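PDB 4GEY: porin B from Pseudomonas putida, which forms a beta-barrel channel in the bacterial outer membrane that probably serves the uptake of sugars such as glucose, which is bound here. Local coordinates for residues A[69-74]-A[120-125]; A[94-99]-A[184-189]. The protein carries 2 engineered substitutions. All blocks are in the same frame, centred on the assembly; numbering follows the deposited sequence.

Contact 1. Residues A[69-74]-A[120-125]; sequences SDQFAL and QEVWGR. With BGC (beta-D-glucopyranose), chain B; C8E ((hydroxyethyloxy)tri(ethyloxy)octane), chain I.
Inside the porin barrel, the loop 120-125 is folded against the wall strand 66-79, and Val122 of the loop packs between Ser69 and Gln71 of the strand. The strand's pleat decides who takes part: the side chains of Ser69 and Gln71 leave the backbone toward the loop, whereas Asp70 leaves it away from the loop, where OD2 approaches C3 of a detergent molecule. Val122 uses both of its branches. CG1 lies 3.7 Å from Ser69 O, and CG2 lies 3.5 Å from Gln71 CB. The Gln71 chain, extended with CG anti to the backbone N (chi1 178°), crosses the valine obliquely and carries its amide past CG2; its OE1 accepts hydrogen bonds from Arg98 NE and Trp186 NE1. At the near end of the strand, Ser69 OG sits in the plane of the Trp123 indole, at the edge, 3.2 Å from Trp123 CD1. Gln120 closes this end with NE2 3.7 Å from Ser69 CB, while its OE1 takes a hydrogen bond from Leu103 N.

The loop side is shaped by a type I beta turn from Gln120 to Trp123, in which Trp123 N donates to Gln120 O at 2.9 Å. The backbone from Glu121 to Gly124 meets the glucose. Two backbone carbonyls face sugar hydroxyls: O3 donates to Glu121 O at 2.6 Å and O1 donates to Trp123 O at 2.8 Å. Sugar O2 is modelled impossibly close to both carbonyls, so the detail of the fit here is doubtful. Gly124 has a positive phi of 138°, and a side chain on it would run into sugar O1. Beyond it, the Arg125 guanidinium meets the sugar at its edge, with O6 in its plane: NE lies 3.3 Å from O6, and the N-H...O angle is 174°, almost straight.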
loop_
_atom_site.group_PDB
_atom_site.type_symbol
_atom_site.label_atom_id
_atom_site.label_comp_id
_atom_site.label_asym_id
_atom_site.label_seq_id
_atom_site.Cartn_x
_atom_site.Cartn_y
_atom_site.Cartn_z
ATOM N N SER A 69 -11.014 7.470 -9.683
ATOM C CA SER A 69 -9.677 7.879 -9.332
ATOM C C SER A 69 -8.764 7.087 -10.238
ATOM O O SER A 69 -9.075 5.948 -10.576
ATOM C CB SER A 69 -9.428 7.496 -7.881
ATOM O OG SER A 69 -8.608 8.443 -7.251
ATOM N N ASP A 70 -7.648 7.672 -10.653
ATOM C CA ASP A 70 -6.709 6.933 -11.494
ATOM C C ASP A 70 -5.237 7.322 -11.320
ATOM O O ASP A 70 -4.897 8.213 -10.533
ATOM C CB ASP A 70 -7.127 6.970 -12.976
ATOM C CG ASP A 70 -7.002 8.357 -13.613
ATOM O OD1 ASP A 70 -6.502 9.304 -12.967
ATOM O OD2 ASP A 70 -7.410 8.497 -14.793
ATOM N N GLN A 71 -4.372 6.650 -12.069
ATOM C CA GLN A 71 -2.937 6.875 -11.960
ATOM C C GLN A 71 -2.251 6.495 -13.258
ATOM O O GLN A 71 -2.551 5.456 -13.858
ATOM C CB GLN A 71 -2.351 6.080 -10.782
ATOM C CG GLN A 71 -0.841 6.182 -10.592
ATOM C CD GLN A 71 -0.304 5.206 -9.512
ATOM O OE1 GLN A 71 -0.194 5.548 -8.325
ATOM N NE2 GLN A 71 0.031 3.995 -9.933
ATOM N N PHE A 72 -1.362 7.369 -13.709
ATOM C CA PHE A 72 -0.463 7.059 -14.806
ATOM C C PHE A 72 0.933 6.937 -14.218
ATOM O O PHE A 72 1.294 7.682 -13.307
ATOM C CB PHE A 72 -0.481 8.170 -15.851
ATOM C CG PHE A 72 -1.650 8.106 -16.801
ATOM C CD1 PHE A 72 -1.556 7.392 -17.994
ATOM C CD2 PHE A 72 -2.835 8.781 -16.516
ATOM C CE1 PHE A 72 -2.634 7.340 -18.887
ATOM C CE2 PHE A 72 -3.906 8.733 -17.392
ATOM C CZ PHE A 72 -3.805 8.011 -18.584
ATOM N N ALA A 73 1.719 5.996 -14.722
ATOM C CA ALA A 73 3.086 5.833 -14.238
ATOM C C ALA A 73 4.069 5.723 -15.407
ATOM O O ALA A 73 3.995 4.798 -16.212
ATOM C CB ALA A 73 3.180 4.629 -13.320
ATOM N N LEU A 74 4.982 6.680 -15.496
ATOM C CA LEU A 74 5.906 6.771 -16.618
ATOM C C LEU A 74 7.264 6.322 -16.103
ATOM O O LEU A 74 7.758 6.861 -15.118
ATOM C CB LEU A 74 5.937 8.218 -17.124
ATOM C CG LEU A 74 6.561 8.684 -18.443
ATOM C CD1 LEU A 74 8.002 9.092 -18.251
ATOM C CD2 LEU A 74 6.451 7.604 -19.492
ATOM N N GLN A 120 -10.810 2.796 -2.843
ATOM C CA GLN A 120 -10.123 3.074 -4.094
ATOM C C GLN A 120 -8.642 3.267 -3.805
ATOM O O GLN A 120 -8.177 4.408 -3.706
ATOM C CB GLN A 120 -10.700 4.320 -4.772
ATOM C CG GLN A 120 -12.088 4.134 -5.325
ATOM C CD GLN A 120 -12.827 5.461 -5.541
ATOM O OE1 GLN A 120 -13.561 5.931 -4.656
ATOM N NE2 GLN A 120 -12.640 6.064 -6.718
ATOM N N GLU A 121 -7.909 2.156 -3.681
ATOM C CA GLU A 121 -6.494 2.194 -3.274
ATOM C C GLU A 121 -5.680 3.187 -4.087
ATOM O O GLU A 121 -4.730 3.760 -3.595
ATOM C CB GLU A 121 -5.829 0.808 -3.372
ATOM C CG GLU A 121 -5.725 0.211 -4.794
ATOM C CD GLU A 121 -4.495 0.678 -5.571
ATOM O OE1 GLU A 121 -4.395 0.399 -6.787
ATOM O OE2 GLU A 121 -3.599 1.300 -4.966
ATOM N N VAL A 122 -6.032 3.395 -5.344
ATOM C CA VAL A 122 -5.168 4.216 -6.165
ATOM C C VAL A 122 -5.246 5.715 -5.807
ATOM O O VAL A 122 -4.381 6.496 -6.213
ATOM C CB VAL A 122 -5.414 3.971 -7.648
ATOM C CG1 VAL A 122 -6.602 4.801 -8.128
ATOM C CG2 VAL A 122 -4.162 4.284 -8.420
ATOM N N TRP A 123 -6.269 6.108 -5.044
ATOM C CA TRP A 123 -6.421 7.502 -4.630
ATOM C C TRP A 123 -5.522 7.874 -3.444
ATOM O O TRP A 123 -5.415 7.123 -2.469
ATOM C CB TRP A 123 -7.860 7.807 -4.229
ATOM C CG TRP A 123 -8.052 9.256 -3.830
ATOM C CD1 TRP A 123 -8.422 10.287 -4.647
ATOM C CD2 TRP A 123 -7.879 9.837 -2.526
ATOM N NE1 TRP A 123 -8.490 11.462 -3.943
ATOM C CE2 TRP A 123 -8.162 11.216 -2.638
ATOM C CE3 TRP A 123 -7.510 9.329 -1.277
ATOM C CZ2 TRP A 123 -8.087 12.090 -1.553
ATOM C CZ3 TRP A 123 -7.438 10.207 -0.195
ATOM C CH2 TRP A 123 -7.727 11.561 -0.341
ATOM N N GLY A 124 -4.912 9.053 -3.503
ATOM C CA GLY A 124 -4.265 9.579 -2.319
ATOM C C GLY A 124 -2.921 10.229 -2.565
ATOM O O GLY A 124 -2.335 10.075 -3.636
ATOM N N ARG A 125 -2.458 10.966 -1.558
ATOM C CA ARG A 125 -1.162 11.628 -1.559
ATOM C C ARG A 125 -1.092 12.819 -2.482
ATOM O O ARG A 125 -0.012 13.163 -2.955
ATOM C CB ARG A 125 0.000 10.661 -1.855
ATOM C CG ARG A 125 0.052 9.435 -0.944
ATOM C CD ARG A 125 0.019 9.811 0.527
ATOM N NE ARG A 125 0.619 8.766 1.342
ATOM C CZ ARG A 125 0.812 8.858 2.653
ATOM N NH1 ARG A 125 0.442 9.953 3.303
ATOM N NH2 ARG A 125 1.376 7.849 3.314
HETATM C C2 BGC B . -2.681 5.421 -2.125
HETATM C C3 BGC B . -2.063 4.188 -2.357
HETATM C C4 BGC B . -0.678 4.168 -1.890
HETATM C C5 BGC B . -0.529 4.565 -0.389
HETATM C C6 BGC B . 0.744 4.789 0.024
HETATM C C1 BGC B . -2.726 5.755 -0.725
HETATM O O1 BGC B . -3.339 6.988 -0.592
HETATM O O2 BGC B . -4.045 5.371 -2.657
HETATM O O3 BGC B . -2.133 3.893 -3.794
HETATM O O4 BGC B . -0.141 2.899 -2.136
HETATM O O5 BGC B . -1.376 5.820 -0.199
HETATM O O6 BGC B . 1.365 5.994 -0.278
HETATM C C2 C8E I . -5.978 12.783 -16.221
HETATM C C3 C8E I . -7.297 12.201 -15.718
HETATM C C4 C8E I . -8.496 12.668 -16.548
HETATM C C5 C8E I . -9.404 11.491 -16.909
HETATM C C6 C8E I . -9.075 10.929 -18.290
HETATM C C7 C8E I . -8.893 9.410 -18.261
HETATM C C8 C8E I . -8.507 8.862 -19.636
HETATM O O9 C8E I . -7.656 7.731 -19.548
HETATM C C10 C8E I . -8.282 6.486 -19.826
HETATM C C11 C8E I . -7.220 5.397 -20.046
HETATM O O12 C8E I . -7.780 4.093 -20.152
HETATM C C13 C8E I . -6.887 3.128 -20.694
HETATM C C14 C8E I . -7.626 1.924 -21.285
#

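Contact 2. Residues A[94-99]-A[184-189]; sequences AITERS and YNWPVS. With BGC (beta-D-glucopyranose), chain B; C8E ((hydroxyethyloxy)tri(ethyloxy)octane), chain I.
Van der Waals packing joins Thr96 and Arg98 of the wall strand 89-100 to Trp186 and Pro187 of the loop 184-189, with both strand side chains leaving the backbone toward the loop. Thr96 divides its branches between two partners. Its methyl CG2 comes obliquely onto the benzo side of the indole, 3.4 Å from Trp186 CZ2, while OG1 lies 3.4 Å from Pro187 CB and is hydrogen-bonded to Thr132 OG1 of the next strand.

A second kind of contact is the covering of a cationic plane by an aliphatic ring. Pro187 crosses Arg98 at about a right angle and lays its CG over the centre of the guanidinium, 3.5 Å above the plane. In Arg98, CD is anti to CA (chi2 177°), part of a chain extended from CG to NE.

Hydrogen bonds make up the third kind. At the rim of the guanidinium, Arg98 NH2 donates to glucose O3 at 2.5 Å, with an N-H...O angle of 139°, so the bond is clearly bent. A leucine in place of Arg98 would probably leave O3 without this donor, Gln71 OE1 without its Arg98 NE donor, Gly124 O without the NH1 donor, and the Pro187 ring without the flat group beneath it. From the loop, Trp186 O takes a weak bond from glucose O4 at 3.0 Å.

The loop's own bond, Val188 N to Asn185 O at 2.9 Å, spans the cis peptide between Trp186 and Pro187. That is the pattern of a type VIa beta turn. Here it presents Asn185, Trp186 and Pro187 to the sugar beside an arginine from the barrel wall, an arrangement consistent with a sugar-selecting site inside the OprB porin channel.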
loop_
_atom_site.group_PDB
_atom_site.type_symbol
_atom_site.label_atom_id
_atom_site.label_comp_id
_atom_site.label_asym_id
_atom_site.label_seq_id
_atom_site.Cartn_x
_atom_site.Cartn_y
_atom_site.Cartn_z
ATOM N N ALA A 94 10.922 6.798 -12.256
ATOM C CA ALA A 94 9.471 6.687 -12.342
ATOM C C ALA A 94 8.792 7.975 -11.929
ATOM O O ALA A 94 9.098 8.534 -10.880
ATOM C CB ALA A 94 8.956 5.538 -11.505
ATOM N N ILE A 95 7.862 8.424 -12.769
ATOM C CA ILE A 95 7.059 9.605 -12.509
ATOM C C ILE A 95 5.583 9.213 -12.540
ATOM O O ILE A 95 5.165 8.436 -13.388
ATOM C CB ILE A 95 7.355 10.692 -13.548
ATOM C CG1 ILE A 95 8.819 11.117 -13.439
ATOM C CG2 ILE A 95 6.476 11.888 -13.327
ATOM C CD1 ILE A 95 9.145 12.385 -14.187
ATOM N N THR A 96 4.794 9.719 -11.600
ATOM C CA THR A 96 3.369 9.400 -11.593
ATOM C C THR A 96 2.531 10.670 -11.573
ATOM O O THR A 96 2.983 11.713 -11.099
ATOM C CB THR A 96 2.961 8.477 -10.397
ATOM O OG1 THR A 96 3.282 9.098 -9.146
ATOM C CG2 THR A 96 3.674 7.144 -10.468
ATOM N N GLU A 97 1.330 10.595 -12.138
ATOM C CA GLU A 97 0.297 11.576 -11.842
ATOM C C GLU A 97 -0.997 10.831 -11.567
ATOM O O GLU A 97 -1.305 9.831 -12.215
ATOM C CB GLU A 97 0.124 12.633 -12.937
ATOM C CG GLU A 97 -0.794 12.229 -14.078
ATOM C CD GLU A 97 -1.841 13.287 -14.402
ATOM O OE1 GLU A 97 -2.567 13.706 -13.472
ATOM O OE2 GLU A 97 -1.940 13.692 -15.587
ATOM N N ARG A 98 -1.724 11.313 -10.567
ATOM C CA ARG A 98 -2.964 10.705 -10.131
ATOM C C ARG A 98 -4.064 11.745 -10.241
ATOM O O ARG A 98 -3.803 12.927 -10.103
ATOM C CB ARG A 98 -2.824 10.283 -8.672
ATOM C CG ARG A 98 -1.858 9.142 -8.431
ATOM C CD ARG A 98 -1.751 8.872 -6.954
ATOM N NE ARG A 98 -1.351 7.505 -6.663
ATOM C CZ ARG A 98 -1.562 6.911 -5.496
ATOM N NH1 ARG A 98 -2.183 7.571 -4.531
ATOM N NH2 ARG A 98 -1.174 5.661 -5.301
ATOM N N SER A 99 -5.295 11.304 -10.479
ATOM C CA SER A 99 -6.433 12.213 -10.603
ATOM C C SER A 99 -7.667 11.589 -9.998
ATOM O O SER A 99 -7.811 10.366 -9.993
ATOM C CB SER A 99 -6.723 12.502 -12.072
ATOM O OG SER A 99 -6.212 13.761 -12.441
ATOM N N TYR A 184 5.892 6.153 3.902
ATOM C CA TYR A 184 5.188 6.566 2.689
ATOM C C TYR A 184 5.499 5.661 1.506
ATOM O O TYR A 184 6.572 5.734 0.928
ATOM C CB TYR A 184 5.582 7.994 2.310
ATOM C CG TYR A 184 5.533 9.002 3.440
ATOM C CD1 TYR A 184 4.518 8.974 4.394
ATOM C CD2 TYR A 184 6.497 9.993 3.545
ATOM C CE1 TYR A 184 4.474 9.904 5.425
ATOM C CE2 TYR A 184 6.456 10.927 4.564
ATOM C CZ TYR A 184 5.449 10.876 5.499
ATOM O OH TYR A 184 5.424 11.802 6.513
ATOM N N ASN A 185 4.555 4.819 1.129
ATOM C CA ASN A 185 4.716 4.020 -0.071
ATOM C C ASN A 185 4.610 4.850 -1.343
ATOM O O ASN A 185 4.274 6.050 -1.303
ATOM C CB ASN A 185 3.647 2.927 -0.117
ATOM C CG ASN A 185 3.726 1.975 1.068
ATOM O OD1 ASN A 185 4.804 1.540 1.462
ATOM N ND2 ASN A 185 2.582 1.653 1.641
ATOM N N TRP A 186 4.912 4.187 -2.465
ATOM C CA TRP A 186 4.462 4.604 -3.796
ATOM C C TRP A 186 3.083 5.234 -3.656
ATOM O O TRP A 186 2.159 4.580 -3.185
ATOM C CB TRP A 186 4.354 3.379 -4.702
ATOM C CG TRP A 186 3.783 3.661 -6.065
ATOM C CD1 TRP A 186 2.522 4.134 -6.362
ATOM C CD2 TRP A 186 4.438 3.473 -7.329
ATOM N NE1 TRP A 186 2.373 4.269 -7.710
ATOM C CE2 TRP A 186 3.527 3.863 -8.333
ATOM C CE3 TRP A 186 5.708 3.010 -7.708
ATOM C CZ2 TRP A 186 3.837 3.809 -9.685
ATOM C CZ3 TRP A 186 6.020 2.964 -9.048
ATOM C CH2 TRP A 186 5.089 3.362 -10.025
ATOM N N PRO A 187 2.906 6.460 -4.157
ATOM C CA PRO A 187 3.794 7.128 -5.110
ATOM C C PRO A 187 4.697 8.187 -4.507
ATOM O O PRO A 187 5.203 9.000 -5.280
ATOM C CB PRO A 187 2.797 7.841 -6.016
ATOM C CG PRO A 187 1.685 8.236 -5.053
ATOM C CD PRO A 187 1.653 7.217 -3.955
ATOM N N VAL A 188 4.880 8.210 -3.188
ATOM C CA VAL A 188 5.755 9.203 -2.569
ATOM C C VAL A 188 7.188 8.686 -2.623
ATOM O O VAL A 188 7.420 7.498 -2.418
ATOM C CB VAL A 188 5.368 9.478 -1.083
ATOM C CG1 VAL A 188 6.279 10.525 -0.456
ATOM C CG2 VAL A 188 3.940 9.924 -0.972
ATOM N N SER A 189 8.146 9.563 -2.909
ATOM C CA SER A 189 9.552 9.169 -2.823
ATOM C C SER A 189 10.255 9.913 -1.695
ATOM O O SER A 189 9.780 10.958 -1.245
ATOM C CB SER A 189 10.287 9.418 -4.139
ATOM O OG SER A 189 10.682 10.774 -4.241
HETATM C C2 BGC B . -2.681 5.421 -2.125
HETATM C C3 BGC B . -2.063 4.188 -2.357
HETATM C C4 BGC B . -0.678 4.168 -1.890
HETATM C C5 BGC B . -0.529 4.565 -0.389
HETATM C C6 BGC B . 0.744 4.789 0.024
HETATM C C1 BGC B . -2.726 5.755 -0.725
HETATM O O1 BGC B . -3.339 6.988 -0.592
HETATM O O2 BGC B . -4.045 5.371 -2.657
HETATM O O3 BGC B . -2.133 3.893 -3.794
HETATM O O4 BGC B . -0.141 2.899 -2.136
HETATM O O5 BGC B . -1.376 5.820 -0.199
HETATM O O6 BGC B . 1.365 5.994 -0.278
HETATM C C2 C8E I . -5.978 12.783 -16.221
HETATM C C3 C8E I . -7.297 12.201 -15.718
HETATM C C4 C8E I . -8.496 12.668 -16.548
HETATM C C5 C8E I . -9.404 11.491 -16.909
HETATM C C6 C8E I . -9.075 10.929 -18.290
HETATM C C7 C8E I . -8.893 9.410 -18.261
HETATM C C8 C8E I . -8.507 8.862 -19.636
HETATM O O9 C8E I . -7.656 7.731 -19.548
HETATM C C10 C8E I . -8.282 6.486 -19.826
HETATM C C11 C8E I . -7.220 5.397 -20.046
HETATM O O12 C8E I . -7.780 4.093 -20.152
HETATM C C13 C8E I . -6.887 3.128 -20.694
HETATM C C14 C8E I . -7.626 1.924 -21.285
#

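Contacts 1 and 2 have centres about 8 Å apart and share the same stretch of barrel wall, since strands 66-79 and 89-100 are antiparallel neighbours; the probable bond from Leu74 N to Ile95 O, at 2.7 Å, belongs to that pairing. Along the chain the four segments alternate, with both strands preceding both loops. Arg98 of contact 2 reaches across to the loop of contact 1, where NH1 lies 2.7 Å from Gly124 O, a probable hydrogen bond. The glucose touches both contacts: 120-125 supplies carbonyls and Arg125, 184-189 adds weak carbonyl bonds, and together with Arg98 the two loops account for the whole pocket.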